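Local coordinates for molybdopterin biosynthesis moeA protein (PDB 1WU2) that probably acts late in molybdenum cofactor biosynthesis, helping to insert molybdenum into molybdopterin as other MoeA proteins do, at residues Ser192-Glu197 with Lys207-Thr211; Val326-Leu332 with Glu389-Leu395; Asp26-Leu32 with Lys175-Val181. One frame throughout, in Å; residues are numbered along the deposited sequence.

Along the chain contact 3 comes first, then contact 1, then contact 2, each closing before the next opens. They share no sheet: contact 3 is a two-stranded antiparallel ribbon, contact 1 a short parallel pair within the probable molybdopterin-binding region, and contact 2 part of the curled sheet of the C-terminal region (domain IV). Their centres form a nearly equilateral triangle, about 36 Å between contacts 1 and 2, about 39 Å between 1 and 3 and about 35 Å between 2 and 3, and none touches another. Each thus belongs to a separate part of an elongated, multidomain subunit, while contacts 1 and 2 also meet the second subunit, at two well-separated places of the dimer.

Contact 1: Ser192-Glu197 with Lys207-Thr211; sequences SELIEE and KIVET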
loop_
_atom_site.group_PDB
_atom_site.type_symbol
_atom_site.label_atom_id
_atom_site.label_comp_id
_atom_site.label_asym_id
_atom_site.label_seq_id
_atom_site.Cartn_x
_atom_site.Cartn_y
_atom_site.Cartn_z
ATOM N N SER A 192 8.132 -33.172 7.525
ATOM C CA SER A 192 7.377 -34.129 8.345
ATOM C C SER A 192 7.176 -33.583 9.756
ATOM O O SER A 192 6.236 -33.956 10.459
ATOM C CB SER A 192 8.107 -35.473 8.426
ATOM O OG SER A 192 8.720 -35.811 7.196
ATOM N N GLU A 193 8.112 -32.732 10.165
ATOM C CA GLU A 193 8.007 -31.905 11.369
ATOM C C GLU A 193 6.735 -31.051 11.442
ATOM O O GLU A 193 6.193 -30.838 12.525
ATOM C CB GLU A 193 9.225 -30.972 11.460
ATOM C CG GLU A 193 9.751 -30.496 10.104
ATOM C CD GLU A 193 10.421 -29.139 10.149
ATOM O OE1 GLU A 193 10.667 -28.613 11.257
ATOM O OE2 GLU A 193 10.706 -28.598 9.056
ATOM N N LEU A 194 6.269 -30.562 10.296
ATOM C CA LEU A 194 5.195 -29.565 10.261
ATOM C C LEU A 194 3.803 -30.118 10.593
ATOM O O LEU A 194 3.474 -31.256 10.260
ATOM C CB LEU A 194 5.181 -28.855 8.904
ATOM C CG LEU A 194 6.452 -28.032 8.646
ATOM C CD1 LEU A 194 6.669 -27.810 7.167
ATOM C CD2 LEU A 194 6.401 -26.698 9.382
ATOM N N ILE A 195 3.002 -29.280 11.249
ATOM C CA ILE A 195 1.666 -29.636 11.727
ATOM C C ILE A 195 0.737 -28.418 11.605
ATOM O O ILE A 195 1.186 -27.283 11.719
ATOM C CB ILE A 195 1.753 -30.153 13.201
ATOM C CG1 ILE A 195 0.604 -31.116 13.525
ATOM C CG2 ILE A 195 1.800 -28.997 14.207
ATOM C CD1 ILE A 195 1.076 -32.493 13.940
ATOM N N GLU A 196 -0.551 -28.649 11.375
ATOM C CA GLU A 196 -1.481 -27.552 11.080
ATOM C C GLU A 196 -1.905 -26.748 12.313
ATOM O O GLU A 196 -2.137 -25.542 12.212
ATOM C CB GLU A 196 -2.716 -28.069 10.324
ATOM C CG GLU A 196 -3.716 -28.845 11.171
ATOM C CD GLU A 196 -4.565 -29.801 10.349
ATOM O OE1 GLU A 196 -4.493 -31.027 10.594
ATOM O OE2 GLU A 196 -5.304 -29.328 9.457
ATOM N N GLU A 197 -1.993 -27.411 13.467
ATOM C CA GLU A 197 -2.522 -26.793 14.688
ATOM C C GLU A 197 -1.575 -26.936 15.884
ATOM O O GLU A 197 -0.930 -27.972 16.038
ATOM C CB GLU A 197 -3.862 -27.439 15.050
ATOM C CG GLU A 197 -5.058 -26.512 14.929
ATOM C CD GLU A 197 -6.375 -27.254 15.043
ATOM O OE1 GLU A 197 -7.181 -26.907 15.932
ATOM O OE2 GLU A 197 -6.604 -28.182 14.235
ATOM N N LYS A 207 6.878 -31.418 17.012
ATOM C CA LYS A 207 6.295 -30.809 15.819
ATOM C C LYS A 207 6.142 -29.307 16.028
ATOM O O LYS A 207 5.897 -28.852 17.146
ATOM C CB LYS A 207 4.916 -31.411 15.514
ATOM C CG LYS A 207 4.874 -32.931 15.424
ATOM C CD LYS A 207 5.504 -33.443 14.135
ATOM C CE LYS A 207 5.391 -34.961 13.985
ATOM N NZ LYS A 207 4.817 -35.650 15.178
ATOM N N ILE A 208 6.283 -28.547 14.943
ATOM C CA ILE A 208 6.078 -27.100 14.968
ATOM C C ILE A 208 4.947 -26.708 14.016
ATOM O O ILE A 208 4.751 -27.335 12.976
ATOM C CB ILE A 208 7.395 -26.352 14.627
ATOM C CG1 ILE A 208 7.712 -26.438 13.126
ATOM C CG2 ILE A 208 8.545 -26.908 15.471
ATOM C CD1 ILE A 208 9.107 -25.970 12.745
ATOM N N VAL A 209 4.209 -25.665 14.383
ATOM C CA VAL A 209 3.046 -25.231 13.618
ATOM C C VAL A 209 3.472 -24.605 12.293
ATOM O O VAL A 209 4.422 -23.823 12.237
ATOM C CB VAL A 209 2.174 -24.237 14.424
ATOM C CG1 VAL A 209 1.086 -23.613 13.550
ATOM C CG2 VAL A 209 1.550 -24.939 15.621
ATOM N N GLU A 210 2.746 -24.953 11.236
ATOM C CA GLU A 210 3.035 -24.478 9.895
ATOM C C GLU A 210 2.508 -23.056 9.763
ATOM O O GLU A 210 1.384 -22.758 10.171
ATOM C CB GLU A 210 2.382 -25.395 8.857
ATOM C CG GLU A 210 3.041 -25.355 7.490
ATOM C CD GLU A 210 2.750 -24.073 6.735
ATOM O OE1 GLU A 210 1.593 -23.609 6.767
ATOM O OE2 GLU A 210 3.683 -23.526 6.115
ATOM N N THR A 211 3.325 -22.190 9.177
ATOM C CA THR A 211 3.066 -20.754 9.168
ATOM C C THR A 211 3.347 -20.082 7.812
ATOM O O THR A 211 2.695 -19.100 7.462
ATOM C CB THR A 211 3.896 -20.112 10.316
ATOM O OG1 THR A 211 3.105 -20.079 11.514
ATOM C CG2 THR A 211 4.221 -18.658 10.060
#
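A short parallel beta pair, the two strands of a beta-alpha-beta unit, joins Ser192-Glu197 to Lys207-Thr211 at the surface of the probable molybdopterin-binding region; helix 200-204 makes the connection. Leu194 lies opposite Ile208 and Ile195 opposite Val209. The bonding alternates as in parallel sheets: Ile208 straddles Leu194, with a weak bond from Ile208 N to Glu193 O (3.3 Å) and a firmer one from Ile195 N to Ile208 O (3.1 Å), after which Ile195 in turn spans Val209. Leu194 CD2 packs 4.0 Å from Ile208 CG1, on the side where Leu194 and Glu210 also meet Ile189 and Val232 of the neighbouring larger sheet. The carboxylate of Glu210 turns away to Ser213 N, at the start of the following helix. Lys170 of the second subunit donates to the carbonyls of Glu196 and Glu210, so the pair also belongs to the dimer interface. The shortest bond across the strands closes the pattern: Glu210 N to Ile195 O, 2.8 Å.

Contact 2: Val326-Leu332 with Glu389-Leu395; sequences VKVKAIL and EEVWITL
Two extended strands, 327-332 and 390-395, run antiparallel, their axes 4.7 Å apart at closest approach and 142° between directions. The register pairs Lys327 with Thr394, Val328 with Ile393, Lys329 with Trp392, Ala330 with Val391 and Ile331 with Glu390. Val328 and Ile393 bond doubly (Val328 N to Ile393 O 3.0 Å, Ile393 N to Val328 O 3.1 Å), as do Ala330 and Val391 (Ala330 N to Val391 O 3.0 Å, Val391 N to Ala330 O 2.9 Å). Outer bonds run from Leu395 N to Val326 O (3.2 Å) and from Leu332 N to Glu389 O (3.1 Å).

Val328, Ala330, Val391 and Ile393 share the apolar face. Ile393, chi1 p, sets CG1 4.1 Å from Val328 CB and carries CD1 diagonally to the small Ala330, 4.4 Å from its CB; Tyr350 packs against the same three residues. Leu332 CD1 meets Val391 CG2 at 4.0 Å, and Val328 CG2 meets Leu395 CG at 3.9 Å. On the other face Trp392, chi1 m, leans across the pair so that one ring face lies over Lys329 CB, 4.1 Å from Trp392 CZ3.

Val328 touches Val328 of the second subunit, placing the pair at the dimer interface. Such a twisted antiparallel pair within a curled sheet is consistent with the beta-barrel domain IV of MoeA proteins.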
loop_
_atom_site.group_PDB
_atom_site.type_symbol
_atom_site.label_atom_id
_atom_site.label_comp_id
_atom_site.label_asym_id
_atom_site.label_seq_id
_atom_site.Cartn_x
_atom_site.Cartn_y
_atom_site.Cartn_z
ATOM N N VAL A 326 7.832 1.707 -2.415
ATOM C CA VAL A 326 8.192 3.069 -2.046
ATOM C C VAL A 326 9.548 3.078 -1.355
ATOM O O VAL A 326 9.759 2.340 -0.394
ATOM C CB VAL A 326 7.159 3.683 -1.074
ATOM C CG1 VAL A 326 7.363 5.189 -0.960
ATOM C CG2 VAL A 326 5.736 3.362 -1.516
ATOM N N LYS A 327 10.460 3.913 -1.848
ATOM C CA LYS A 327 11.746 4.125 -1.195
ATOM C C LYS A 327 11.733 5.442 -0.424
ATOM O O LYS A 327 11.309 6.473 -0.946
ATOM C CB LYS A 327 12.881 4.107 -2.218
ATOM C CG LYS A 327 13.310 2.703 -2.631
ATOM C CD LYS A 327 14.809 2.619 -2.921
ATOM C CE LYS A 327 15.251 1.184 -3.207
ATOM N NZ LYS A 327 14.296 0.462 -4.105
ATOM N N VAL A 328 12.212 5.390 0.816
ATOM C CA VAL A 328 12.142 6.508 1.751
ATOM C C VAL A 328 13.524 6.823 2.332
ATOM O O VAL A 328 14.286 5.919 2.672
ATOM C CB VAL A 328 11.162 6.192 2.905
ATOM C CG1 VAL A 328 11.076 7.352 3.886
ATOM C CG2 VAL A 328 9.783 5.852 2.355
ATOM N N LYS A 329 13.829 8.114 2.442
ATOM C CA LYS A 329 15.063 8.589 3.070
ATOM C C LYS A 329 14.850 8.673 4.582
ATOM O O LYS A 329 13.841 9.201 5.036
ATOM C CB LYS A 329 15.429 9.967 2.508
ATOM C CG LYS A 329 16.714 10.590 3.067
ATOM C CD LYS A 329 16.713 12.120 2.919
ATOM C CE LYS A 329 17.899 12.615 2.096
ATOM N NZ LYS A 329 17.742 14.043 1.694
ATOM N N ALA A 330 15.807 8.164 5.355
ATOM C CA ALA A 330 15.678 8.115 6.813
ATOM C C ALA A 330 17.027 8.189 7.527
ATOM O O ALA A 330 18.029 7.692 7.029
ATOM C CB ALA A 330 14.942 6.855 7.229
ATOM N N ILE A 331 17.033 8.810 8.703
ATOM C CA ILE A 331 18.218 8.857 9.550
ATOM C C ILE A 331 18.239 7.602 10.410
ATOM O O ILE A 331 17.249 7.262 11.047
ATOM C CB ILE A 331 18.211 10.125 10.431
ATOM C CG1 ILE A 331 18.211 11.381 9.552
ATOM C CG2 ILE A 331 19.417 10.137 11.381
ATOM C CD1 ILE A 331 16.881 12.108 9.524
ATOM N N LEU A 332 19.384 6.930 10.438
ATOM C CA LEU A 332 19.507 5.638 11.097
ATOM C C LEU A 332 19.719 5.814 12.602
ATOM O O LEU A 332 20.606 6.546 13.022
ATOM C CB LEU A 332 20.668 4.862 10.478
ATOM C CG LEU A 332 20.731 3.349 10.680
ATOM C CD1 LEU A 332 19.504 2.655 10.122
ATOM C CD2 LEU A 332 21.998 2.818 10.021
ATOM N N GLU A 389 23.946 8.355 9.900
ATOM C CA GLU A 389 23.993 8.189 8.448
ATOM C C GLU A 389 22.582 8.092 7.877
ATOM O O GLU A 389 21.733 7.399 8.429
ATOM C CB GLU A 389 24.757 6.917 8.059
ATOM C CG GLU A 389 26.272 7.053 8.015
ATOM C CD GLU A 389 26.921 5.981 7.154
ATOM O OE1 GLU A 389 26.749 6.027 5.914
ATOM O OE2 GLU A 389 27.598 5.091 7.711
ATOM N N GLU A 390 22.346 8.781 6.767
ATOM C CA GLU A 390 21.097 8.649 6.035
ATOM C C GLU A 390 21.111 7.372 5.200
ATOM O O GLU A 390 22.115 7.040 4.572
ATOM C CB GLU A 390 20.866 9.864 5.141
ATOM C CG GLU A 390 20.685 11.155 5.919
ATOM C CD GLU A 390 20.237 12.302 5.039
ATOM O OE1 GLU A 390 20.918 12.573 4.021
ATOM O OE2 GLU A 390 19.204 12.933 5.367
ATOM N N VAL A 391 19.988 6.661 5.209
ATOM C CA VAL A 391 19.839 5.405 4.484
ATOM C C VAL A 391 18.527 5.379 3.709
ATOM O O VAL A 391 17.581 6.096 4.041
ATOM C CB VAL A 391 19.886 4.188 5.439
ATOM C CG1 VAL A 391 21.247 4.091 6.108
ATOM C CG2 VAL A 391 18.772 4.260 6.490
ATOM N N TRP A 392 18.492 4.546 2.674
ATOM C CA TRP A 392 17.301 4.330 1.869
ATOM C C TRP A 392 16.676 3.002 2.266
ATOM O O TRP A 392 17.363 1.982 2.344
ATOM C CB TRP A 392 17.659 4.342 0.382
ATOM C CG TRP A 392 18.243 5.646 -0.032
ATOM C CD1 TRP A 392 19.560 6.001 -0.008
ATOM C CD2 TRP A 392 17.528 6.795 -0.492
ATOM N NE1 TRP A 392 19.711 7.296 -0.441
ATOM C CE2 TRP A 392 18.478 7.809 -0.745
ATOM C CE3 TRP A 392 16.175 7.073 -0.725
ATOM C CZ2 TRP A 392 18.119 9.072 -1.216
ATOM C CZ3 TRP A 392 15.819 8.327 -1.193
ATOM C CH2 TRP A 392 16.788 9.312 -1.434
ATOM N N ILE A 393 15.375 3.028 2.534
ATOM C CA ILE A 393 14.643 1.848 2.969
ATOM C C ILE A 393 13.415 1.639 2.094
ATOM O O ILE A 393 12.955 2.562 1.429
ATOM C CB ILE A 393 14.246 1.972 4.466
ATOM C CG1 ILE A 393 13.274 3.136 4.690
ATOM C CG2 ILE A 393 15.491 2.144 5.322
ATOM C CD1 ILE A 393 12.740 3.223 6.101
ATOM N N THR A 394 12.899 0.414 2.096
ATOM C CA THR A 394 11.716 0.061 1.326
ATOM C C THR A 394 10.582 -0.248 2.293
ATOM O O THR A 394 10.732 -1.085 3.179
ATOM C CB THR A 394 12.008 -1.160 0.438
ATOM O OG1 THR A 394 13.094 -0.865 -0.447
ATOM C CG2 THR A 394 10.838 -1.458 -0.502
ATOM N N LEU A 395 9.455 0.434 2.128
ATOM C CA LEU A 395 8.281 0.177 2.957
ATOM C C LEU A 395 7.664 -1.176 2.621
ATOM O O LEU A 395 7.702 -1.623 1.473
ATOM C CB LEU A 395 7.235 1.280 2.774
ATOM C CG LEU A 395 7.671 2.704 3.132
ATOM C CD1 LEU A 395 6.481 3.639 3.066
ATOM C CD2 LEU A 395 8.328 2.769 4.507
#

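Contact 3: Asp26-Leu32 with Lys175-Val181; sequences DTEKVPL and KKVPVKV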
loop_
_atom_site.group_PDB
_atom_site.type_symbol
_atom_site.label_atom_id
_atom_site.label_comp_id
_atom_site.label_asym_id
_atom_site.label_seq_id
_atom_site.Cartn_x
_atom_site.Cartn_y
_atom_site.Cartn_z
ATOM N N ASP A 26 -1.486 -12.837 -21.293
ATOM C CA ASP A 26 -2.940 -12.897 -21.142
ATOM C C ASP A 26 -3.509 -11.698 -20.388
ATOM O O ASP A 26 -2.947 -11.266 -19.383
ATOM C CB ASP A 26 -3.347 -14.183 -20.412
ATOM C CG ASP A 26 -3.096 -15.437 -21.235
ATOM O OD1 ASP A 26 -2.332 -15.374 -22.226
ATOM O OD2 ASP A 26 -3.622 -16.537 -20.958
ATOM N N THR A 27 -4.625 -11.169 -20.888
ATOM C CA THR A 27 -5.369 -10.105 -20.216
ATOM C C THR A 27 -6.843 -10.486 -20.062
ATOM O O THR A 27 -7.307 -11.462 -20.645
ATOM C CB THR A 27 -5.266 -8.777 -20.997
ATOM O OG1 THR A 27 -6.102 -8.828 -22.157
ATOM C CG2 THR A 27 -3.868 -8.556 -21.565
ATOM N N GLU A 28 -7.564 -9.698 -19.268
ATOM C CA GLU A 28 -9.007 -9.857 -19.086
ATOM C C GLU A 28 -9.667 -8.534 -18.692
ATOM O O GLU A 28 -9.035 -7.665 -18.093
ATOM C CB GLU A 28 -9.310 -10.929 -18.035
ATOM C CG GLU A 28 -9.013 -10.522 -16.597
ATOM C CD GLU A 28 -9.156 -11.675 -15.623
ATOM O OE1 GLU A 28 -8.342 -11.762 -14.683
ATOM O OE2 GLU A 28 -10.083 -12.499 -15.794
ATOM N N LYS A 29 -10.945 -8.395 -19.023
ATOM C CA LYS A 29 -11.696 -7.184 -18.717
ATOM C C LYS A 29 -12.414 -7.370 -17.384
ATOM O O LYS A 29 -13.238 -8.275 -17.238
ATOM C CB LYS A 29 -12.701 -6.874 -19.835
ATOM C CG LYS A 29 -12.216 -5.848 -20.871
ATOM C CD LYS A 29 -11.865 -6.491 -22.221
ATOM C CE LYS A 29 -12.171 -5.563 -23.401
ATOM N NZ LYS A 29 -13.538 -5.798 -23.963
ATOM N N VAL A 30 -12.085 -6.523 -16.412
ATOM C CA VAL A 30 -12.729 -6.556 -15.099
ATOM C C VAL A 30 -13.534 -5.277 -14.889
ATOM O O VAL A 30 -13.141 -4.218 -15.373
ATOM C CB VAL A 30 -11.705 -6.735 -13.951
ATOM C CG1 VAL A 30 -10.914 -8.026 -14.139
ATOM C CG2 VAL A 30 -10.757 -5.530 -13.839
ATOM N N PRO A 31 -14.655 -5.366 -14.170
ATOM C CA PRO A 31 -15.501 -4.192 -13.931
ATOM C C PRO A 31 -14.830 -3.181 -13.005
ATOM O O PRO A 31 -13.964 -3.561 -12.222
ATOM C CB PRO A 31 -16.753 -4.784 -13.277
ATOM C CG PRO A 31 -16.296 -6.046 -12.659
ATOM C CD PRO A 31 -15.202 -6.576 -13.531
ATOM N N LEU A 32 -15.229 -1.917 -13.117
ATOM C CA LEU A 32 -14.678 -0.828 -12.305
ATOM C C LEU A 32 -14.721 -1.113 -10.803
ATOM O O LEU A 32 -13.789 -0.771 -10.079
ATOM C CB LEU A 32 -15.422 0.484 -12.600
ATOM C CG LEU A 32 -14.836 1.415 -13.670
ATOM C CD1 LEU A 32 -14.362 0.672 -14.909
ATOM C CD2 LEU A 32 -15.853 2.486 -14.050
ATOM N N LYS A 175 -16.485 0.632 -19.008
ATOM C CA LYS A 175 -17.204 -0.168 -18.018
ATOM C C LYS A 175 -16.326 -1.285 -17.459
ATOM O O LYS A 175 -16.336 -1.551 -16.254
ATOM C CB LYS A 175 -18.465 -0.777 -18.639
ATOM C CG LYS A 175 -19.523 0.245 -19.040
ATOM C CD LYS A 175 -20.731 -0.435 -19.668
ATOM C CE LYS A 175 -21.990 0.419 -19.569
ATOM N NZ LYS A 175 -23.227 -0.401 -19.740
ATOM N N LYS A 176 -15.589 -1.948 -18.347
ATOM C CA LYS A 176 -14.682 -3.026 -17.967
ATOM C C LYS A 176 -13.292 -2.769 -18.557
ATOM O O LYS A 176 -13.112 -2.784 -19.778
ATOM C CB LYS A 176 -15.228 -4.373 -18.441
ATOM C CG LYS A 176 -16.581 -4.741 -17.838
ATOM C CD LYS A 176 -17.113 -6.062 -18.399
ATOM C CE LYS A 176 -16.420 -7.269 -17.773
ATOM N NZ LYS A 176 -17.270 -7.947 -16.755
ATOM N N VAL A 177 -12.328 -2.517 -17.673
ATOM C CA VAL A 177 -10.972 -2.125 -18.058
ATOM C C VAL A 177 -10.041 -3.339 -18.229
ATOM O O VAL A 177 -10.034 -4.240 -17.390
ATOM C CB VAL A 177 -10.375 -1.124 -17.027
ATOM C CG1 VAL A 177 -10.082 -1.790 -15.676
ATOM C CG2 VAL A 177 -9.129 -0.450 -17.579
ATOM N N PRO A 178 -9.266 -3.372 -19.315
ATOM C CA PRO A 178 -8.316 -4.470 -19.531
ATOM C C PRO A 178 -7.137 -4.446 -18.553
ATOM O O PRO A 178 -6.426 -3.448 -18.468
ATOM C CB PRO A 178 -7.833 -4.246 -20.970
ATOM C CG PRO A 178 -8.079 -2.807 -21.251
ATOM C CD PRO A 178 -9.248 -2.400 -20.424
ATOM N N VAL A 179 -6.956 -5.544 -17.824
ATOM C CA VAL A 179 -5.848 -5.713 -16.889
ATOM C C VAL A 179 -5.178 -7.071 -17.101
ATOM O O VAL A 179 -5.765 -7.977 -17.689
ATOM C CB VAL A 179 -6.320 -5.597 -15.416
ATOM C CG1 VAL A 179 -6.816 -4.192 -15.122
ATOM C CG2 VAL A 179 -7.400 -6.633 -15.087
ATOM N N LYS A 180 -3.949 -7.210 -16.619
ATOM C CA LYS A 180 -3.235 -8.478 -16.711
ATOM C C LYS A 180 -3.916 -9.536 -15.843
ATOM O O LYS A 180 -4.430 -9.236 -14.762
ATOM C CB LYS A 180 -1.779 -8.320 -16.262
ATOM C CG LYS A 180 -0.946 -7.381 -17.120
ATOM C CD LYS A 180 -0.454 -8.049 -18.388
ATOM C CE LYS A 180 0.716 -7.294 -18.991
ATOM N NZ LYS A 180 1.183 -7.915 -20.259
ATOM N N VAL A 181 -3.922 -10.770 -16.339
ATOM C CA VAL A 181 -4.342 -11.922 -15.553
ATOM C C VAL A 181 -3.318 -12.115 -14.442
ATOM O O VAL A 181 -2.114 -11.997 -14.677
ATOM C CB VAL A 181 -4.435 -13.201 -16.425
ATOM C CG1 VAL A 181 -4.559 -14.456 -15.563
ATOM C CG2 VAL A 181 -5.613 -13.099 -17.387
#
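A two-stranded antiparallel beta ribbon ties strand 27-31, near the N-terminus, to strand 176-180, closing a long excursion of the chain that contains the separate six-stranded sheet of the N-terminal region. Backbone groups of Glu28 and Val179 satisfy each other, Glu28 N to Val179 O at 2.9 Å and Val179 N to Glu28 O at 3.0 Å; Val30 and Val177 do the same, Val30 N to Val177 O at 3.2 Å and Val177 N to Val30 O at 3.0 Å. Val181 N adds an almost straight bond to Asp26 O (3.2 Å). Pro31 and Pro178, which have no amide hydrogen, occupy non-hydrogen-bonded positions, so neither interrupts the pattern. The backbone carbonyl of Pro178 bonds outward to Ala41, and the backbone of Lys180 to Val39, extending the bonding beyond the ribbon. Charged ends find partners outside the ribbon: Lys180 NZ makes a salt bridge to Glu23 and a hydrogen bond to Ile24 O, just ahead of Asp26, and Glu28 makes a salt bridge to Arg38. On the buried face Val30 CG2 packs 3.7 Å from Val179 CG2. At the Leu32 end the bonding weakens: Leu32 N to Lys175 O is a weak hydrogen bond of 3.3 Å.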